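Local coordinates for protein fatty acid CoA ligase (Marinactinospora thermotolerans, PDB 6SQ8) that belongs to the ANL superfamily of ligases, with an AMP-binding domain and a smaller C-terminal domain, and binds adenosine monophosphate, at residues A[326-338]-A[344-356]. Sequence-based numbering, arbitrary orientation.
Sequences LPHVEVEIRDDSG and GAVGEVWVRSPMT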
loop_
_atom_site.group_PDB
_atom_site.type_symbol
_atom_site.label_atom_id
_atom_site.label_comp_id
_atom_site.label_asym_id
_atom_site.label_seq_id
_atom_site.Cartn_x
_atom_site.Cartn_y
_atom_site.Cartn_z
ATOM N N LEU A 326 5.178 -10.723 -10.647
ATOM C CA LEU A 326 5.402 -11.812 -9.732
ATOM C C LEU A 326 4.950 -13.132 -10.360
ATOM O O LEU A 326 4.237 -13.139 -11.364
ATOM C CB LEU A 326 4.647 -11.507 -8.436
ATOM C CG LEU A 326 5.168 -10.314 -7.642
ATOM C CD1 LEU A 326 4.365 -10.131 -6.376
ATOM C CD2 LEU A 326 6.637 -10.492 -7.294
ATOM N N PRO A 327 5.385 -14.286 -9.805
ATOM C CA PRO A 327 4.890 -15.588 -10.240
ATOM C C PRO A 327 3.358 -15.656 -10.132
ATOM O O PRO A 327 2.796 -15.257 -9.099
ATOM C CB PRO A 327 5.553 -16.582 -9.276
ATOM C CG PRO A 327 6.768 -15.864 -8.740
ATOM C CD PRO A 327 6.379 -14.401 -8.726
ATOM N N HIS A 328 2.730 -16.120 -11.216
ATOM C CA HIS A 328 1.294 -16.374 -11.349
ATOM C C HIS A 328 0.564 -15.077 -11.699
ATOM O O HIS A 328 -0.678 -15.080 -11.770
ATOM C CB HIS A 328 0.680 -17.074 -10.113
ATOM C CG HIS A 328 1.482 -18.240 -9.625
ATOM N ND1 HIS A 328 1.569 -19.422 -10.332
ATOM C CD2 HIS A 328 2.234 -18.419 -8.515
ATOM C CE1 HIS A 328 2.330 -20.280 -9.667
ATOM N NE2 HIS A 328 2.768 -19.682 -8.567
ATOM N N VAL A 329 1.315 -13.990 -11.919
ATOM C CA VAL A 329 0.728 -12.712 -12.290
ATOM C C VAL A 329 0.894 -12.512 -13.798
ATOM O O VAL A 329 1.994 -12.312 -14.291
ATOM C CB VAL A 329 1.325 -11.534 -11.500
ATOM C CG1 VAL A 329 0.608 -10.228 -11.820
ATOM C CG2 VAL A 329 1.276 -11.792 -10.009
ATOM N N GLU A 330 -0.237 -12.593 -14.502
ATOM C CA GLU A 330 -0.322 -12.335 -15.913
ATOM C C GLU A 330 -0.613 -10.847 -16.110
ATOM O O GLU A 330 -1.480 -10.308 -15.460
ATOM C CB GLU A 330 -1.420 -13.194 -16.534
ATOM C CG GLU A 330 -1.262 -14.691 -16.260
ATOM C CD GLU A 330 -2.441 -15.566 -16.669
ATOM O OE1 GLU A 330 -2.722 -15.658 -17.905
ATOM O OE2 GLU A 330 -3.105 -16.117 -15.750
ATOM N N VAL A 331 0.139 -10.192 -16.998
ATOM C CA VAL A 331 -0.054 -8.789 -17.312
ATOM C C VAL A 331 -0.174 -8.645 -18.832
ATOM O O VAL A 331 0.608 -9.214 -19.573
ATOM C CB VAL A 331 1.091 -7.919 -16.777
ATOM C CG1 VAL A 331 0.845 -6.452 -17.084
ATOM C CG2 VAL A 331 1.303 -8.119 -15.287
ATOM N N GLU A 332 -1.164 -7.869 -19.268
ATOM C CA GLU A 332 -1.282 -7.465 -20.653
ATOM C C GLU A 332 -1.316 -5.939 -20.725
ATOM O O GLU A 332 -1.748 -5.287 -19.777
ATOM C CB GLU A 332 -2.548 -8.032 -21.293
ATOM C CG GLU A 332 -2.387 -9.448 -21.815
ATOM C CD GLU A 332 -3.644 -10.043 -22.421
ATOM O OE1 GLU A 332 -4.706 -9.357 -22.462
ATOM O OE2 GLU A 332 -3.551 -11.202 -22.844
ATOM N N ILE A 333 -0.832 -5.402 -21.849
ATOM C CA ILE A 333 -0.973 -4.009 -22.201
ATOM C C ILE A 333 -2.017 -3.925 -23.317
ATOM O O ILE A 333 -1.895 -4.625 -24.293
ATOM C CB ILE A 333 0.388 -3.412 -22.623
ATOM C CG1 ILE A 333 1.490 -3.726 -21.601
ATOM C CG2 ILE A 333 0.252 -1.910 -22.868
ATOM C CD1 ILE A 333 1.289 -3.045 -20.251
ATOM N N ARG A 334 -3.033 -3.072 -23.155
ATOM C CA ARG A 334 -4.192 -3.056 -24.028
ATOM C C ARG A 334 -4.573 -1.629 -24.431
ATOM O O ARG A 334 -4.368 -0.685 -23.679
ATOM C CB ARG A 334 -5.403 -3.656 -23.311
ATOM C CG ARG A 334 -5.270 -5.122 -22.943
ATOM C CD ARG A 334 -6.583 -5.651 -22.400
ATOM N NE ARG A 334 -6.488 -7.066 -22.064
ATOM C CZ ARG A 334 -7.433 -7.736 -21.423
ATOM N NH1 ARG A 334 -8.544 -7.117 -21.048
ATOM N NH2 ARG A 334 -7.250 -9.017 -21.157
ATOM N N ASP A 335 -5.203 -1.516 -25.605
ATOM C CA ASP A 335 -5.704 -0.255 -26.145
ATOM C C ASP A 335 -7.107 0.024 -25.597
ATOM O O ASP A 335 -7.650 -0.781 -24.827
ATOM C CB ASP A 335 -5.653 -0.253 -27.678
ATOM C CG ASP A 335 -6.416 -1.373 -28.369
ATOM O OD1 ASP A 335 -7.274 -2.004 -27.724
ATOM O OD2 ASP A 335 -6.141 -1.615 -29.564
ATOM N N ASP A 336 -7.654 1.183 -26.000
ATOM C CA ASP A 336 -9.019 1.658 -25.670
ATOM C C ASP A 336 -10.051 0.605 -26.093
ATOM O O ASP A 336 -11.040 0.389 -25.390
ATOM C CB ASP A 336 -9.353 2.987 -26.357
ATOM C CG ASP A 336 -8.291 4.062 -26.217
ATOM O OD1 ASP A 336 -7.093 3.743 -26.449
ATOM O OD2 ASP A 336 -8.663 5.220 -25.898
ATOM N N SER A 337 -9.800 -0.046 -27.245
ATOM C CA SER A 337 -10.636 -1.130 -27.771
ATOM C C SER A 337 -10.666 -2.302 -26.777
ATOM O O SER A 337 -11.726 -2.668 -26.295
ATOM C CB SER A 337 -10.148 -1.555 -29.149
ATOM O OG SER A 337 -10.416 -2.924 -29.438
ATOM N N GLY A 338 -9.489 -2.859 -26.476
ATOM C CA GLY A 338 -9.350 -4.016 -25.591
ATOM C C GLY A 338 -8.372 -5.054 -26.117
ATOM O O GLY A 338 -8.201 -6.098 -25.505
ATOM N N GLY A 344 6.743 -2.791 -25.898
ATOM C CA GLY A 344 7.234 -1.446 -26.193
ATOM C C GLY A 344 6.105 -0.438 -26.327
ATOM O O GLY A 344 6.303 0.751 -26.086
ATOM N N ALA A 345 4.909 -0.907 -26.699
ATOM C CA ALA A 345 3.752 -0.033 -26.882
ATOM C C ALA A 345 3.186 0.379 -25.520
ATOM O O ALA A 345 3.290 -0.367 -24.559
ATOM C CB ALA A 345 2.727 -0.753 -27.716
ATOM N N VAL A 346 2.580 1.569 -25.457
ATOM C CA VAL A 346 2.010 2.069 -24.216
ATOM C C VAL A 346 0.491 1.910 -24.272
ATOM O O VAL A 346 -0.136 2.276 -25.264
ATOM C CB VAL A 346 2.420 3.526 -23.935
ATOM C CG1 VAL A 346 1.820 4.067 -22.634
ATOM C CG2 VAL A 346 3.940 3.656 -23.919
ATOM N N GLY A 347 -0.065 1.357 -23.189
ATOM C CA GLY A 347 -1.498 1.132 -23.024
ATOM C C GLY A 347 -1.851 0.812 -21.576
ATOM O O GLY A 347 -0.988 0.920 -20.693
ATOM N N GLU A 348 -3.115 0.423 -21.350
ATOM C CA GLU A 348 -3.642 0.122 -20.029
ATOM C C GLU A 348 -3.108 -1.226 -19.549
ATOM O O GLU A 348 -3.109 -2.200 -20.291
ATOM C CB GLU A 348 -5.162 0.033 -20.026
ATOM C CG GLU A 348 -5.863 1.330 -20.330
ATOM C CD GLU A 348 -7.376 1.194 -20.335
ATOM O OE1 GLU A 348 -7.917 0.746 -19.303
ATOM O OE2 GLU A 348 -7.992 1.509 -21.371
ATOM N N VAL A 349 -2.681 -1.256 -18.281
ATOM C CA VAL A 349 -2.161 -2.441 -17.632
ATOM C C VAL A 349 -3.349 -3.243 -17.091
ATOM O O VAL A 349 -4.148 -2.734 -16.300
ATOM C CB VAL A 349 -1.168 -2.049 -16.523
ATOM C CG1 VAL A 349 -0.658 -3.255 -15.754
ATOM C CG2 VAL A 349 -0.006 -1.224 -17.079
ATOM N N TRP A 350 -3.488 -4.479 -17.578
ATOM C CA TRP A 350 -4.493 -5.425 -17.111
ATOM C C TRP A 350 -3.782 -6.621 -16.490
ATOM O O TRP A 350 -2.722 -7.039 -16.965
ATOM C CB TRP A 350 -5.411 -5.893 -18.242
ATOM C CG TRP A 350 -6.342 -4.847 -18.757
ATOM C CD1 TRP A 350 -6.000 -3.768 -19.508
ATOM C CD2 TRP A 350 -7.768 -4.787 -18.599
ATOM N NE1 TRP A 350 -7.115 -3.040 -19.825
ATOM C CE2 TRP A 350 -8.214 -3.635 -19.276
ATOM C CE3 TRP A 350 -8.716 -5.587 -17.957
ATOM C CZ2 TRP A 350 -9.551 -3.255 -19.324
ATOM C CZ3 TRP A 350 -10.048 -5.225 -18.015
ATOM C CH2 TRP A 350 -10.457 -4.078 -18.698
ATOM N N VAL A 351 -4.411 -7.175 -15.453
ATOM C CA VAL A 351 -3.799 -8.150 -14.598
ATOM C C VAL A 351 -4.785 -9.306 -14.375
ATOM O O VAL A 351 -5.971 -9.084 -14.214
ATOM C CB VAL A 351 -3.363 -7.467 -13.287
ATOM C CG1 VAL A 351 -3.245 -8.436 -12.123
ATOM C CG2 VAL A 351 -2.073 -6.691 -13.471
ATOM N N ARG A 352 -4.269 -10.539 -14.407
ATOM C CA ARG A 352 -4.974 -11.756 -14.011
ATOM C C ARG A 352 -4.046 -12.515 -13.062
ATOM O O ARG A 352 -2.911 -12.807 -13.413
ATOM C CB ARG A 352 -5.373 -12.568 -15.254
ATOM C CG ARG A 352 -5.986 -13.943 -14.973
ATOM C CD ARG A 352 -6.744 -14.579 -16.138
ATOM N NE ARG A 352 -5.912 -14.984 -17.276
ATOM C CZ ARG A 352 -6.336 -15.626 -18.377
ATOM N NH1 ARG A 352 -7.631 -15.816 -18.599
ATOM N NH2 ARG A 352 -5.450 -16.084 -19.250
ATOM N N SER A 353 -4.530 -12.800 -11.850
ATOM C CA SER A 353 -3.722 -13.489 -10.839
ATOM C C SER A 353 -4.613 -14.067 -9.745
ATOM O O SER A 353 -5.724 -13.588 -9.527
ATOM C CB SER A 353 -2.680 -12.568 -10.241
ATOM O OG SER A 353 -3.164 -11.942 -9.057
ATOM N N PRO A 354 -4.113 -15.069 -8.988
ATOM C CA PRO A 354 -4.807 -15.575 -7.810
ATOM C C PRO A 354 -4.948 -14.578 -6.652
ATOM O O PRO A 354 -5.563 -14.920 -5.657
ATOM C CB PRO A 354 -3.921 -16.734 -7.318
ATOM C CG PRO A 354 -2.556 -16.416 -7.850
ATOM C CD PRO A 354 -2.834 -15.762 -9.198
ATOM N N MET A 355 -4.360 -13.380 -6.779
ATOM C CA MET A 355 -4.354 -12.402 -5.700
ATOM C C MET A 355 -5.390 -11.307 -5.948
ATOM O O MET A 355 -5.634 -10.498 -5.062
ATOM C CB MET A 355 -2.967 -11.776 -5.547
ATOM C CG MET A 355 -1.976 -12.737 -4.921
ATOM S SD MET A 355 -0.314 -12.076 -4.828
ATOM C CE MET A 355 0.160 -12.130 -6.557
ATOM N N THR A 356 -6.029 -11.283 -7.122
ATOM C CA THR A 356 -6.951 -10.191 -7.440
ATOM C C THR A 356 -8.232 -10.313 -6.619
ATOM O O THR A 356 -8.628 -11.413 -6.210
ATOM C CB THR A 356 -7.320 -10.137 -8.923
ATOM O OG1 THR A 356 -8.006 -11.342 -9.273
ATOM C CG2 THR A 356 -6.090 -9.944 -9.780
#
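Val331 and Val349 meet through their CG1 methyls, 3.8 Å apart, in the middle of the apolar face. Val351 lies alongside Val331, and Ile333 runs beside Val349, its CD1 against Val349 CG2. With CG1 beside its own backbone N (chi1 -50°), Ile333 turns its other branch, CG2, onto the backbone of Gly347. Phe384 of strand 380-384 packs on Val331 and Ile333. Beyond Val351, just before strand 330-334 begins, Val329 CG2 touches Met355 CE at 3.6 Å, the two side chains crossing at about a right angle; Met355 also rests on helix 175-189, its side chain about 7 Å from the bound 1-ethanoyl-9H-pyrido[3,4-b]indole-3-carboxylic acid. Strands 330-334 and 347-352 form an antiparallel beta hairpin within the AMP-binding domain, Glu330, Glu332 and Arg334 pairing with Arg352, Trp350 and Glu348 through two backbone hydrogen bonds each. Strands 375-378 and 380-384 continue the sheet beyond 347-352.

The side chains of these residues make up the polar face. Arg334 reaches out extended and diagonally, laying its guanidinium over the Trp350 ring, planes 25° apart, in a cation-pi stack; its CD sits over the five-membered ring at 3.6 Å from the centroid, a CH-pi contact, while NH1 lies above the six-membered side. Glu332 OE1, on the same strand, accepts hydrogen bonds from Arg334 NE and NH2, each at 2.9 Å, a side-on salt bridge that limits rotation of the guanidinium over the indole. At the Val329 end, but on this face, Arg352 bends at chi3 and offers NH2 to Glu330 OE1 at 3.1 Å, a salt bridge that meets OE1 on its syn side, somewhat out of the carboxylate plane, with a weaker bond from NE; carboxylate and guanidinium are twisted 47° apart.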